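Long-range contacts in fatty acid-binding protein TM_1468 (Thermotoga maritima, PDB 1VPV), which binds long-chain fatty acids such as palmitate and may play a role in lipid transport or fatty acid metabolism: residues S71-T75 against Y181-G185; L103-L107 against N209-I213; Y111-V115 against Y126-T130; K171-V176 against T288-I293; V244-A249 against E271-M276. All coordinates share one frame; numbering follows the deposited sequence.

Contact 1: residues S71-T75 against Y181-G185; sequences SVPKT and YLVKG. With PLM (palmitic acid), chain D.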
# COMPACT_ATOMS: atom_id res chain seq x y z
N SER A 71 0.78 3.58 -24.31
CA SER A 71 -0.02 4.49 -23.50
C SER A 71 0.04 4.08 -22.04
O SER A 71 0.57 3.02 -21.71
CB SER A 71 -1.49 4.54 -23.99
OG SER A 71 -2.19 3.33 -23.71
N VAL A 72 -0.47 4.95 -21.15
CA VAL A 72 -0.56 4.64 -19.74
C VAL A 72 -2.05 4.53 -19.41
O VAL A 72 -2.81 5.40 -19.71
CB VAL A 72 0.14 5.73 -18.90
CG1 VAL A 72 -0.17 5.59 -17.42
CG2 VAL A 72 1.65 5.63 -19.10
N PRO A 73 -2.47 3.46 -18.75
CA PRO A 73 -3.91 3.36 -18.56
C PRO A 73 -4.36 4.19 -17.37
O PRO A 73 -3.54 4.76 -16.65
CB PRO A 73 -4.10 1.88 -18.25
CG PRO A 73 -2.83 1.43 -17.67
CD PRO A 73 -1.74 2.34 -18.14
N LYS A 74 -5.67 4.20 -17.16
CA LYS A 74 -6.30 4.78 -16.00
C LYS A 74 -6.76 3.66 -15.05
O LYS A 74 -6.76 2.49 -15.40
CB LYS A 74 -7.51 5.61 -16.46
CG LYS A 74 -7.16 6.59 -17.56
CD LYS A 74 -8.21 7.72 -17.76
CE LYS A 74 -7.87 8.68 -18.94
NZ LYS A 74 -6.41 9.03 -19.09
N THR A 75 -7.19 4.04 -13.86
CA THR A 75 -7.59 3.09 -12.83
C THR A 75 -9.00 3.44 -12.33
O THR A 75 -9.42 4.58 -12.42
CB THR A 75 -6.58 3.13 -11.62
OG1 THR A 75 -6.58 4.44 -11.01
CG2 THR A 75 -5.16 2.79 -12.08
N TYR A 181 3.93 10.03 -14.67
CA TYR A 181 2.95 9.02 -14.32
C TYR A 181 2.03 9.50 -13.20
O TYR A 181 0.79 9.45 -13.34
CB TYR A 181 3.65 7.75 -13.90
CG TYR A 181 4.24 6.92 -15.04
CD1 TYR A 181 5.54 7.11 -15.47
CD2 TYR A 181 3.51 5.89 -15.62
CE1 TYR A 181 6.08 6.31 -16.48
CE2 TYR A 181 4.04 5.10 -16.62
CZ TYR A 181 5.31 5.33 -17.05
OH TYR A 181 5.82 4.56 -18.04
N LEU A 182 2.61 9.98 -12.11
CA LEU A 182 1.79 10.52 -11.02
C LEU A 182 0.92 11.70 -11.48
O LEU A 182 -0.27 11.80 -11.14
CB LEU A 182 2.67 10.94 -9.86
CG LEU A 182 3.14 9.79 -8.96
CD1 LEU A 182 4.19 10.29 -8.00
CD2 LEU A 182 1.94 9.28 -8.17
N VAL A 183 1.51 12.57 -12.29
CA VAL A 183 0.77 13.70 -12.79
C VAL A 183 -0.39 13.21 -13.65
O VAL A 183 -1.50 13.71 -13.47
CB VAL A 183 1.65 14.73 -13.52
CG1 VAL A 183 0.80 15.80 -14.18
CG2 VAL A 183 2.61 15.42 -12.53
N LYS A 184 -0.17 12.22 -14.52
CA LYS A 184 -1.28 11.72 -15.33
C LYS A 184 -2.32 11.05 -14.48
O LYS A 184 -3.50 11.13 -14.78
CB LYS A 184 -0.84 10.73 -16.41
CG LYS A 184 -2.02 10.22 -17.28
CD LYS A 184 -1.61 9.14 -18.23
CE LYS A 184 -2.82 8.29 -18.69
NZ LYS A 184 -3.53 8.97 -19.74
N GLY A 185 -1.88 10.33 -13.46
CA GLY A 185 -2.81 9.68 -12.54
C GLY A 185 -3.78 10.60 -11.79
O GLY A 185 -4.88 10.17 -11.45
C1 PLM D . -8.54 4.28 -7.96
O1 PLM D . -9.55 4.43 -7.20
O2 PLM D . -8.63 4.40 -9.22
C2 PLM D . -7.22 3.95 -7.31
C3 PLM D . -6.32 5.16 -7.22
C4 PLM D . -4.94 4.76 -6.70
C5 PLM D . -4.03 5.98 -6.70
C6 PLM D . -2.65 5.66 -6.20
C7 PLM D . -1.75 6.89 -6.12
C8 PLM D . -0.28 6.50 -6.02
C9 PLM D . 0.06 5.99 -4.63
CA PLM D . 1.50 5.52 -4.54
CB PLM D . 1.85 5.17 -3.10
CC PLM D . 3.18 4.42 -3.05
CD PLM D . 3.67 4.19 -1.61
CE PLM D . 4.87 3.26 -1.54
CF PLM D . 5.47 3.18 -0.15
CG PLM D . 4.74 2.17 0.75
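The CA atoms of Val72 and Tyr181 lie 7.8 Å apart, and the extended chain of 71-75 runs past the short helix 180-185 to bring the CA atoms of Lys74 and Gly185 within 6.9 Å. Val72 carries most of the packing, CG2 mainly against the tyrosine and CG1 mainly against the lysine. Its CG2 reaches Tyr181 CE2 at 3.5 Å, meeting the ring obliquely, while CB and CG1 lie along the aliphatic chain of Lys184, which passes Val72 in the opposite direction. With CG of Lys184 anti to the backbone N (chi1 -179°), that chain stretches over the loop until CE comes 3.1 Å from Val72 O. Trimming Val72 to an alanine would probably open a gap beside the Tyr181 ring and leave the Lys184 methylenes freer to move. On the solvent side Lys74 NZ stands 3.0 Å from Lys184 NZ, a pairing of like charges that should be uncomfortable if both amines are protonated. Thr75, next along the strand, binds the ligand, its OG1 donating a hydrogen bond of 2.7 Å to palmitate O2. Strand 74-76 pairs with strand 35-43 through Lys74 and Val43, helix 278-284 packs on Pro73 and Thr75, and His283 bonds to Thr75 OG1.

Contact 2: residues L103-L107 against N209-I213; sequences LSSKL and NGELI. With PLM (palmitic acid), chain D.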
# COMPACT_ATOMS: atom_id res chain seq x y z
N LEU A 103 -7.07 1.86 1.02
CA LEU A 103 -6.26 3.05 0.76
C LEU A 103 -7.02 4.36 1.09
O LEU A 103 -8.25 4.40 1.16
CB LEU A 103 -5.71 3.04 -0.68
CG LEU A 103 -6.61 3.48 -1.81
CD1 LEU A 103 -5.76 3.93 -2.97
CD2 LEU A 103 -7.61 2.41 -2.24
N SER A 104 -6.25 5.41 1.30
CA SER A 104 -6.76 6.72 1.67
C SER A 104 -8.02 7.12 0.91
O SER A 104 -8.06 7.09 -0.33
CB SER A 104 -5.69 7.78 1.42
OG SER A 104 -6.29 9.07 1.48
N SER A 105 -9.01 7.56 1.66
CA SER A 105 -10.22 8.10 1.07
C SER A 105 -9.95 9.35 0.25
O SER A 105 -10.82 9.82 -0.49
CB SER A 105 -11.24 8.47 2.16
OG SER A 105 -10.70 9.46 3.03
N LYS A 106 -8.77 9.92 0.41
CA LYS A 106 -8.39 11.13 -0.31
C LYS A 106 -7.84 10.81 -1.69
O LYS A 106 -7.77 11.68 -2.51
CB LYS A 106 -7.30 11.89 0.45
CG LYS A 106 -7.62 12.11 1.90
CD LYS A 106 -8.52 13.26 2.12
CE LYS A 106 -8.22 13.90 3.45
NZ LYS A 106 -6.77 14.26 3.50
N LEU A 107 -7.41 9.56 -1.89
CA LEU A 107 -6.83 9.12 -3.16
C LEU A 107 -7.83 8.32 -4.01
O LEU A 107 -7.61 8.14 -5.19
CB LEU A 107 -5.57 8.29 -2.92
CG LEU A 107 -4.41 8.95 -2.14
CD1 LEU A 107 -3.24 8.03 -2.02
CD2 LEU A 107 -3.92 10.29 -2.72
N ASN A 209 -1.41 12.82 6.05
CA ASN A 209 -2.85 13.05 6.13
C ASN A 209 -3.65 12.52 4.95
O ASN A 209 -4.61 13.18 4.51
CB ASN A 209 -3.10 14.56 6.27
CG ASN A 209 -2.47 15.12 7.52
OD1 ASN A 209 -1.89 16.20 7.49
ND2 ASN A 209 -2.58 14.38 8.63
N GLY A 210 -3.23 11.37 4.40
CA GLY A 210 -3.95 10.76 3.29
C GLY A 210 -3.63 11.33 1.93
O GLY A 210 -4.18 10.87 0.93
N GLU A 211 -2.70 12.28 1.87
CA GLU A 211 -2.34 12.88 0.58
C GLU A 211 -0.91 12.61 0.14
O GLU A 211 -0.01 12.40 0.98
CB GLU A 211 -2.58 14.38 0.68
CG GLU A 211 -4.04 14.75 0.74
CD GLU A 211 -4.24 16.17 1.16
OE1 GLU A 211 -3.35 17.01 0.87
OE2 GLU A 211 -5.28 16.45 1.80
N LEU A 212 -0.67 12.68 -1.18
CA LEU A 212 0.68 12.50 -1.74
C LEU A 212 1.45 13.80 -1.79
O LEU A 212 1.00 14.74 -2.41
CB LEU A 212 0.66 11.97 -3.17
CG LEU A 212 0.62 10.49 -3.37
CD1 LEU A 212 0.65 10.19 -4.91
CD2 LEU A 212 1.80 9.85 -2.62
N ILE A 213 2.61 13.82 -1.16
CA ILE A 213 3.39 15.02 -1.05
C ILE A 213 4.82 14.80 -1.56
O ILE A 213 5.62 14.12 -0.91
CB ILE A 213 3.46 15.45 0.41
CG1 ILE A 213 2.06 15.35 1.05
CG2 ILE A 213 4.10 16.88 0.52
CD1 ILE A 213 1.02 16.31 0.52
C1 PLM D . -8.54 4.28 -7.96
O1 PLM D . -9.55 4.43 -7.20
O2 PLM D . -8.63 4.40 -9.22
C2 PLM D . -7.22 3.95 -7.31
C3 PLM D . -6.32 5.16 -7.22
C4 PLM D . -4.94 4.76 -6.70
C5 PLM D . -4.03 5.98 -6.70
C6 PLM D . -2.65 5.66 -6.20
C7 PLM D . -1.75 6.89 -6.12
C8 PLM D . -0.28 6.50 -6.02
C9 PLM D . 0.06 5.99 -4.63
CA PLM D . 1.50 5.52 -4.54
CB PLM D . 1.85 5.17 -3.10
CC PLM D . 3.18 4.42 -3.05
CD PLM D . 3.67 4.19 -1.61
CE PLM D . 4.87 3.26 -1.54
CF PLM D . 5.47 3.18 -0.15
CG PLM D . 4.74 2.17 0.75
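Gly210 O sits in a close-fitting pocket made by Ser104, Lys106 and Leu107. Ser104 OG donates to it at 2.8 Å, in the carbonyl plane and on a lone pair, while Lys106 CB presses in at 3.3 Å and Leu107 CG adds an apolar wall at 3.6 Å. The same hydroxyl oxygen accepts a bond from Lys106 N, so 104-106 forms an ST turn, and with OG anti to its own backbone nitrogen (chi1 166°) one small group ties its loop together and grips the facing one. Replacing Ser104 by an alanine would probably leave Gly210 O and Lys106 N without this shared partner and the loop freer to shift. Asn209 and Gly210, both with positive phi, form the two-residue type I' turn of the beta hairpin between strands 201-208 and 211-219. A side chain at Gly210 would run into Ser104 OG and Lys106 CG. The solvent side is looser and polar. There the Lys106 chain, bent at three torsions, curls back to place NZ 2.6 Å from Asn209 O, nearly in line with that carbonyl. The ammonium also makes a salt bridge of 3.1 Å to Glu211 OE2, met on its anti side and somewhat out of the carboxylate plane. On the inner side the two segments line the fatty acid chain, Leu103 CD1 approaching palmitate C4 at 3.9 Å and Leu212 CD1 approaching C8 at 4.0 Å.

Contact 3: residues Y111-V115 against Y126-T130; sequences YNSAV and YVVDT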
# COMPACT_ATOMS: atom_id res chain seq x y z
N TYR A 111 -12.77 3.39 -0.40
CA TYR A 111 -13.36 3.47 0.93
C TYR A 111 -14.85 3.71 0.83
O TYR A 111 -15.63 3.08 1.58
CB TYR A 111 -12.68 4.57 1.76
CG TYR A 111 -13.38 4.86 3.06
CD1 TYR A 111 -13.11 4.12 4.19
CD2 TYR A 111 -14.32 5.90 3.16
CE1 TYR A 111 -13.76 4.39 5.39
CE2 TYR A 111 -14.97 6.17 4.34
CZ TYR A 111 -14.68 5.41 5.45
OH TYR A 111 -15.32 5.67 6.64
N ASN A 112 -15.28 4.58 -0.08
CA ASN A 112 -16.70 4.83 -0.22
C ASN A 112 -17.46 3.58 -0.61
O ASN A 112 -18.46 3.27 0.02
CB ASN A 112 -17.00 6.01 -1.16
CG ASN A 112 -16.82 7.36 -0.46
OD1 ASN A 112 -16.62 7.43 0.77
ND2 ASN A 112 -16.87 8.45 -1.24
N SER A 113 -16.96 2.86 -1.61
CA SER A 113 -17.60 1.64 -2.10
C SER A 113 -17.76 0.60 -0.98
O SER A 113 -18.84 0.03 -0.78
CB SER A 113 -16.81 1.02 -3.23
OG SER A 113 -17.05 1.68 -4.43
N ALA A 114 -16.66 0.41 -0.27
CA ALA A 114 -16.58 -0.58 0.80
C ALA A 114 -17.60 -0.28 1.88
O ALA A 114 -18.23 -1.20 2.39
CB ALA A 114 -15.18 -0.61 1.41
N VAL A 115 -17.76 1.00 2.21
CA VAL A 115 -18.69 1.43 3.26
C VAL A 115 -20.10 1.26 2.80
O VAL A 115 -20.95 0.83 3.57
CB VAL A 115 -18.45 2.90 3.74
CG1 VAL A 115 -19.59 3.38 4.64
CG2 VAL A 115 -17.17 3.00 4.49
N TYR A 126 -16.44 -3.76 9.34
CA TYR A 126 -15.83 -2.54 9.83
C TYR A 126 -14.81 -2.05 8.82
O TYR A 126 -13.89 -2.77 8.47
CB TYR A 126 -15.17 -2.83 11.15
CG TYR A 126 -16.17 -3.17 12.22
CD1 TYR A 126 -16.71 -2.18 13.03
CD2 TYR A 126 -16.55 -4.48 12.45
CE1 TYR A 126 -17.62 -2.49 14.03
CE2 TYR A 126 -17.45 -4.80 13.45
CZ TYR A 126 -17.99 -3.81 14.23
OH TYR A 126 -18.91 -4.13 15.20
N VAL A 127 -14.98 -0.83 8.33
CA VAL A 127 -14.13 -0.32 7.28
C VAL A 127 -13.23 0.75 7.82
O VAL A 127 -13.70 1.73 8.35
CB VAL A 127 -14.94 0.29 6.13
CG1 VAL A 127 -13.99 0.53 4.93
CG2 VAL A 127 -16.08 -0.62 5.73
N VAL A 128 -11.92 0.55 7.68
CA VAL A 128 -10.93 1.50 8.16
C VAL A 128 -10.27 2.21 6.99
O VAL A 128 -9.68 1.56 6.08
CB VAL A 128 -9.85 0.80 9.00
CG1 VAL A 128 -8.78 1.79 9.46
CG2 VAL A 128 -10.49 0.17 10.19
N ASP A 129 -10.42 3.54 7.00
CA ASP A 129 -9.71 4.47 6.10
C ASP A 129 -8.26 4.61 6.59
O ASP A 129 -8.00 5.43 7.44
CB ASP A 129 -10.38 5.86 6.09
CG ASP A 129 -9.74 6.83 5.04
OD1 ASP A 129 -8.78 6.42 4.35
OD2 ASP A 129 -10.20 8.00 4.88
N THR A 130 -7.33 3.86 6.02
CA THR A 130 -5.96 3.87 6.50
C THR A 130 -5.22 5.18 6.26
O THR A 130 -4.17 5.38 6.85
CB THR A 130 -5.08 2.82 5.82
OG1 THR A 130 -5.06 3.09 4.42
CG2 THR A 130 -5.60 1.45 6.06
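Val127 is the bump of this contact, and the hollow that takes it lies on helix 110-118 among Tyr111, Ala114 and Val115. Its CG1 enters between the Tyr111 ring, where CD1 is 3.8 Å away, and the methyl of Ala114, whose CB is 3.9 Å from Val127 CG1. On the other flank Val115 CG2 lies 3.9 Å from Val127 CB and also touches Val127 CG2, so both methyl branches of the strand valine are engaged. Tyr111 forms the high wall of the hollow. Its CG is anti to the backbone N (chi1 171°), which sends the ring toward the strand, and Val115 CG2 covers one face 3.6 Å above the plane, offset toward the rim. Further along the strand, Asp129 CB meets the same ring obliquely near CD1 and CE1, 3.8 Å from Tyr111 CE1, the two side chains crossing nearly at right angles. Helix and strand run almost antiparallel, at 168° with 8.9 Å between axes, as suits consecutive elements of a beta-alpha-beta crossover. Strand 97-102 completes this unit, pairing in parallel with strand 125-129. Helix 80-92 packs on Ala114 and Ser113, while helix 154-166 meets Tyr126 and Val128.

Contact 4: residues K171-V176 against T288-I293; sequences KAIFYV and TVGFGI. With PLM (palmitic acid), chain D.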
# COMPACT_ATOMS: atom_id res chain seq x y z
N LYS A 171 4.05 4.59 7.95
CA LYS A 171 4.51 5.58 6.98
C LYS A 171 4.66 4.96 5.61
O LYS A 171 4.93 3.76 5.48
CB LYS A 171 5.86 6.13 7.44
CG LYS A 171 5.83 6.62 8.88
CD LYS A 171 7.13 7.20 9.25
CE LYS A 171 7.08 7.72 10.66
NZ LYS A 171 6.15 8.87 10.73
N ALA A 172 4.45 5.78 4.59
CA ALA A 172 4.71 5.40 3.19
C ALA A 172 5.61 6.47 2.56
O ALA A 172 5.26 7.66 2.55
CB ALA A 172 3.41 5.28 2.44
N ILE A 173 6.78 6.03 2.11
CA ILE A 173 7.87 6.90 1.63
C ILE A 173 8.49 6.23 0.38
O ILE A 173 8.84 5.05 0.40
CB ILE A 173 8.92 7.09 2.74
CG1 ILE A 173 8.27 7.73 3.98
CG2 ILE A 173 10.11 7.92 2.25
CD1 ILE A 173 9.17 7.83 5.21
N PHE A 174 8.62 6.97 -0.72
CA PHE A 174 9.03 6.35 -2.00
C PHE A 174 9.59 7.37 -2.97
O PHE A 174 9.45 8.59 -2.77
CB PHE A 174 7.85 5.56 -2.65
CG PHE A 174 6.71 6.43 -3.13
CD1 PHE A 174 5.82 7.04 -2.22
CD2 PHE A 174 6.49 6.63 -4.49
CE1 PHE A 174 4.72 7.83 -2.67
CE2 PHE A 174 5.43 7.39 -4.95
CZ PHE A 174 4.53 8.02 -4.03
N TYR A 175 10.27 6.87 -4.01
CA TYR A 175 10.74 7.73 -5.11
C TYR A 175 10.41 7.14 -6.44
O TYR A 175 10.42 5.91 -6.60
CB TYR A 175 12.23 8.03 -5.02
CG TYR A 175 13.22 6.90 -5.31
CD1 TYR A 175 13.45 6.44 -6.61
CD2 TYR A 175 13.99 6.35 -4.30
CE1 TYR A 175 14.35 5.44 -6.88
CE2 TYR A 175 14.93 5.34 -4.56
CZ TYR A 175 15.10 4.91 -5.84
OH TYR A 175 16.01 3.95 -6.10
N VAL A 176 10.11 8.03 -7.38
CA VAL A 176 9.86 7.68 -8.76
C VAL A 176 10.96 8.33 -9.60
O VAL A 176 11.63 9.26 -9.15
CB VAL A 176 8.46 8.19 -9.22
CG1 VAL A 176 7.37 7.52 -8.40
CG2 VAL A 176 8.37 9.70 -9.13
N THR A 288 9.98 2.47 -9.81
CA THR A 288 9.71 3.03 -8.49
C THR A 288 10.18 2.14 -7.32
O THR A 288 10.09 0.93 -7.38
CB THR A 288 8.21 3.33 -8.38
OG1 THR A 288 7.85 4.32 -9.36
CG2 THR A 288 7.81 3.83 -6.94
N VAL A 289 10.66 2.78 -6.25
CA VAL A 289 11.17 2.09 -5.07
C VAL A 289 10.72 2.83 -3.80
O VAL A 289 10.77 4.06 -3.71
CB VAL A 289 12.73 1.99 -5.12
CG1 VAL A 289 13.35 1.73 -3.75
CG2 VAL A 289 13.13 0.92 -6.06
N GLY A 290 10.26 2.08 -2.81
CA GLY A 290 9.81 2.73 -1.60
C GLY A 290 9.76 1.77 -0.44
O GLY A 290 10.09 0.58 -0.59
N PHE A 291 9.35 2.29 0.72
CA PHE A 291 8.99 1.40 1.79
C PHE A 291 7.80 1.85 2.60
O PHE A 291 7.55 3.05 2.73
CB PHE A 291 10.18 1.02 2.67
CG PHE A 291 11.09 2.16 3.09
CD1 PHE A 291 10.63 3.45 3.28
CD2 PHE A 291 12.41 1.89 3.39
CE1 PHE A 291 11.51 4.44 3.68
CE2 PHE A 291 13.28 2.89 3.78
CZ PHE A 291 12.83 4.15 3.94
N GLY A 292 7.05 0.85 3.09
CA GLY A 292 6.07 1.04 4.14
C GLY A 292 6.80 0.73 5.42
O GLY A 292 7.45 -0.31 5.50
N ILE A 293 6.72 1.62 6.40
CA ILE A 293 7.42 1.47 7.65
C ILE A 293 6.43 1.44 8.81
O ILE A 293 5.51 2.24 8.85
CB ILE A 293 8.37 2.68 7.89
CG1 ILE A 293 9.41 2.82 6.78
CG2 ILE A 293 9.00 2.60 9.24
CD1 ILE A 293 10.52 1.86 6.81
C1 PLM D . -8.54 4.28 -7.96
O1 PLM D . -9.55 4.43 -7.20
O2 PLM D . -8.63 4.40 -9.22
C2 PLM D . -7.22 3.95 -7.31
C3 PLM D . -6.32 5.16 -7.22
C4 PLM D . -4.94 4.76 -6.70
C5 PLM D . -4.03 5.98 -6.70
C6 PLM D . -2.65 5.66 -6.20
C7 PLM D . -1.75 6.89 -6.12
C8 PLM D . -0.28 6.50 -6.02
C9 PLM D . 0.06 5.99 -4.63
CA PLM D . 1.50 5.52 -4.54
CB PLM D . 1.85 5.17 -3.10
CC PLM D . 3.18 4.42 -3.05
CD PLM D . 3.67 4.19 -1.61
CE PLM D . 4.87 3.26 -1.54
CF PLM D . 5.47 3.18 -0.15
CG PLM D . 4.74 2.17 0.75
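Phe174 and Gly290 form a non-hydrogen-bonded pair whose CA atoms are only 3.7 Å apart, at the place where the fatty acid tail lies on the sheet. Palmitate CC sits 3.7 Å above the Phe174 ring, over its centre, and the terminal CG of the ligand touches Ala172 CB at 3.8 Å and Gly292 N at 3.5 Å. Phe174 CG stands between the backbone N and the carbonyl carbon (chi1 67°), which turns the ring to the ligand side. Thr288 CG2 meets the ring obliquely. Opposite Phe174, a side chain at Gly290 would strike Phe174 CB and Ile173 O, so glycine lets the strands come this close. Six backbone hydrogen bonds hold the register, two each at Lys171-Ile293, Ile173-Phe291 and Tyr175-Val289. They join antiparallel strands whose directions differ by 179°. On the face away from the ligand, Tyr175 and Val289 lie side by side. Val289 CB makes a CH-pi contact 3.8 Å above the Tyr175 ring, toward its rim. Next along, Phe291 CE1 rests 3.8 Å from Ile173 CB, and Ile293 CD1 covers the centre of one face of the Phe291 ring. Beyond this layer, helix 220-232 packs on Ile173 and Tyr175, and helix 252-263 on Val289, Phe291 and Ile293. Lys171 reaches Asp235 in a salt bridge. In the sheet the pair is flanked by strand 201-208 next to 171-176 and by strand 241-248 next to 289-293.

Contact 5: residues V244-A249 against E271-M276; sequences VIGVHA and EIISPM. With PLM (palmitic acid), chain D.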
# COMPACT_ATOMS: atom_id res chain seq x y z
N VAL A 244 9.16 -3.47 8.28
CA VAL A 244 9.24 -2.85 6.95
C VAL A 244 8.76 -3.77 5.83
O VAL A 244 9.09 -4.97 5.80
CB VAL A 244 10.71 -2.49 6.62
CG1 VAL A 244 10.82 -1.73 5.32
CG2 VAL A 244 11.31 -1.68 7.74
N ILE A 245 8.01 -3.21 4.89
CA ILE A 245 7.78 -3.83 3.60
C ILE A 245 8.47 -2.96 2.57
O ILE A 245 8.10 -1.83 2.39
CB ILE A 245 6.28 -3.93 3.29
CG1 ILE A 245 5.58 -4.75 4.38
CG2 ILE A 245 6.02 -4.59 1.91
CD1 ILE A 245 4.07 -4.94 4.13
N GLY A 246 9.50 -3.48 1.91
CA GLY A 246 10.08 -2.82 0.75
C GLY A 246 9.20 -3.05 -0.46
O GLY A 246 8.78 -4.20 -0.74
N VAL A 247 8.87 -1.96 -1.17
CA VAL A 247 8.05 -2.07 -2.37
C VAL A 247 8.78 -1.59 -3.59
O VAL A 247 9.67 -0.75 -3.51
CB VAL A 247 6.69 -1.33 -2.28
CG1 VAL A 247 5.83 -1.93 -1.17
CG2 VAL A 247 6.91 0.14 -2.08
N HIS A 248 8.38 -2.14 -4.73
CA HIS A 248 9.00 -1.78 -5.97
C HIS A 248 8.07 -2.11 -7.13
O HIS A 248 7.33 -3.07 -7.09
CB HIS A 248 10.31 -2.55 -6.11
CG HIS A 248 10.13 -4.01 -6.39
ND1 HIS A 248 10.19 -4.54 -7.67
CD2 HIS A 248 9.85 -5.05 -5.57
CE1 HIS A 248 9.97 -5.84 -7.61
NE2 HIS A 248 9.75 -6.17 -6.35
N ALA A 249 8.14 -1.29 -8.17
CA ALA A 249 7.49 -1.55 -9.43
C ALA A 249 8.56 -2.06 -10.39
O ALA A 249 9.20 -1.29 -11.10
CB ALA A 249 6.84 -0.27 -9.98
N GLU A 271 11.48 -7.75 7.88
CA GLU A 271 11.33 -7.15 6.58
C GLU A 271 10.91 -8.15 5.54
O GLU A 271 11.24 -9.32 5.60
CB GLU A 271 12.63 -6.47 6.15
CG GLU A 271 13.78 -7.39 5.94
CD GLU A 271 14.81 -6.85 4.94
OE1 GLU A 271 14.63 -5.72 4.43
OE2 GLU A 271 15.81 -7.55 4.66
N ILE A 272 10.18 -7.66 4.56
CA ILE A 272 9.83 -8.48 3.42
C ILE A 272 9.69 -7.53 2.21
O ILE A 272 9.47 -6.35 2.39
CB ILE A 272 8.54 -9.28 3.70
CG1 ILE A 272 8.23 -10.21 2.55
CG2 ILE A 272 7.34 -8.34 3.98
CD1 ILE A 272 7.26 -11.30 2.92
N ILE A 273 9.87 -8.07 1.01
CA ILE A 273 9.75 -7.30 -0.21
C ILE A 273 8.42 -7.66 -0.89
O ILE A 273 8.07 -8.83 -0.96
CB ILE A 273 10.96 -7.58 -1.15
CG1 ILE A 273 12.21 -6.89 -0.58
CG2 ILE A 273 10.70 -7.05 -2.56
CD1 ILE A 273 13.49 -7.33 -1.23
N SER A 274 7.71 -6.66 -1.38
CA SER A 274 6.47 -6.86 -2.12
C SER A 274 6.42 -6.05 -3.42
O SER A 274 6.52 -4.81 -3.41
CB SER A 274 5.29 -6.45 -1.26
OG SER A 274 4.07 -6.78 -1.87
N PRO A 275 6.22 -6.72 -4.55
CA PRO A 275 6.10 -5.97 -5.79
C PRO A 275 4.82 -5.13 -5.81
O PRO A 275 3.78 -5.56 -5.34
CB PRO A 275 6.04 -7.06 -6.85
CG PRO A 275 5.59 -8.25 -6.16
CD PRO A 275 6.09 -8.17 -4.76
N MSE A 276 4.89 -3.93 -6.36
CA MSE A 276 3.69 -3.10 -6.45
C MSE A 276 2.78 -3.63 -7.56
O MSE A 276 3.24 -4.02 -8.66
CB MSE A 276 4.07 -1.64 -6.73
CG MSE A 276 4.78 -0.98 -5.61
SE MSE A 276 5.92 0.59 -6.13
CE MSE A 276 5.27 1.91 -4.73
C1 PLM D . -8.54 4.28 -7.96
O1 PLM D . -9.55 4.43 -7.20
O2 PLM D . -8.63 4.40 -9.22
C2 PLM D . -7.22 3.95 -7.31
C3 PLM D . -6.32 5.16 -7.22
C4 PLM D . -4.94 4.76 -6.70
C5 PLM D . -4.03 5.98 -6.70
C6 PLM D . -2.65 5.66 -6.20
C7 PLM D . -1.75 6.89 -6.12
C8 PLM D . -0.28 6.50 -6.02
C9 PLM D . 0.06 5.99 -4.63
CA PLM D . 1.50 5.52 -4.54
CB PLM D . 1.85 5.17 -3.10
CC PLM D . 3.18 4.42 -3.05
CD PLM D . 3.67 4.19 -1.61
CE PLM D . 4.87 3.26 -1.54
CF PLM D . 5.47 3.18 -0.15
CG PLM D . 4.74 2.17 0.75
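Val244-His248 and Glu271-Pro275 are adjacent parallel strands of a beta-alpha-beta unit, connected through helix 252-263 and inclined at 27° to each other. Backbone bonds form a ladder in which Ile272 N donates to Val244 O, Gly246 N to Ile272 O, Ser274 N to Gly246 O and Met276 N to His248 O. The third has its donor almost in line with the Gly246 carbonyl (177°), whereas the last, 2.7 Å from Met276 N to His248 O, comes from above the carbonyl plane. Aromatic packing comes from His248, where Pro275 CA makes an off-centre CH-pi contact 4.1 Å from the ring centroid and Ile273 CG2 touches His248 CD2 at 3.7 Å. CG of His248 lies between the backbone N and carbonyl carbon (chi1 73°), and a bond between ND1 and Asn251 N helps to fix the ring. Carbon contacts on the other face join Ile245 CG2 to Ser274 CB at 3.7 Å and, as an apolar pair, Ile245 CG1 to Ile272 CG2 at 4.0 Å. Ser274 OG itself is bonded to Asp24 O. Met276, a selenomethionine here, bends over the strand end, its SE lying near Ala249 N. Its CE meets Val247 CG2 at 3.6 Å and palmitate CE at 3.5 Å.

In the fold
From the N terminus, segment 71-75 opens contact 1, which closes at 181-185; segment 103-107 opens contact 2, which closes at 209-213. Both loops enclose contact 3, a short closure within one beta-alpha-beta unit of the first sheet. Contact 4 opens at 171-176, before either has closed, so contacts 1, 2 and 4 cross one another pairwise. Its long loop, ending at 288-293, encloses contact 5, which joins neighbouring parallel strands of the second sheet. Leu212 CD2 of contact 2 touches Phe174 CE1 of contact 4. The crossings tie the first sheet and its loops to the second sheet, and contacts 1, 2, 4 and 5 all touch the palmitate.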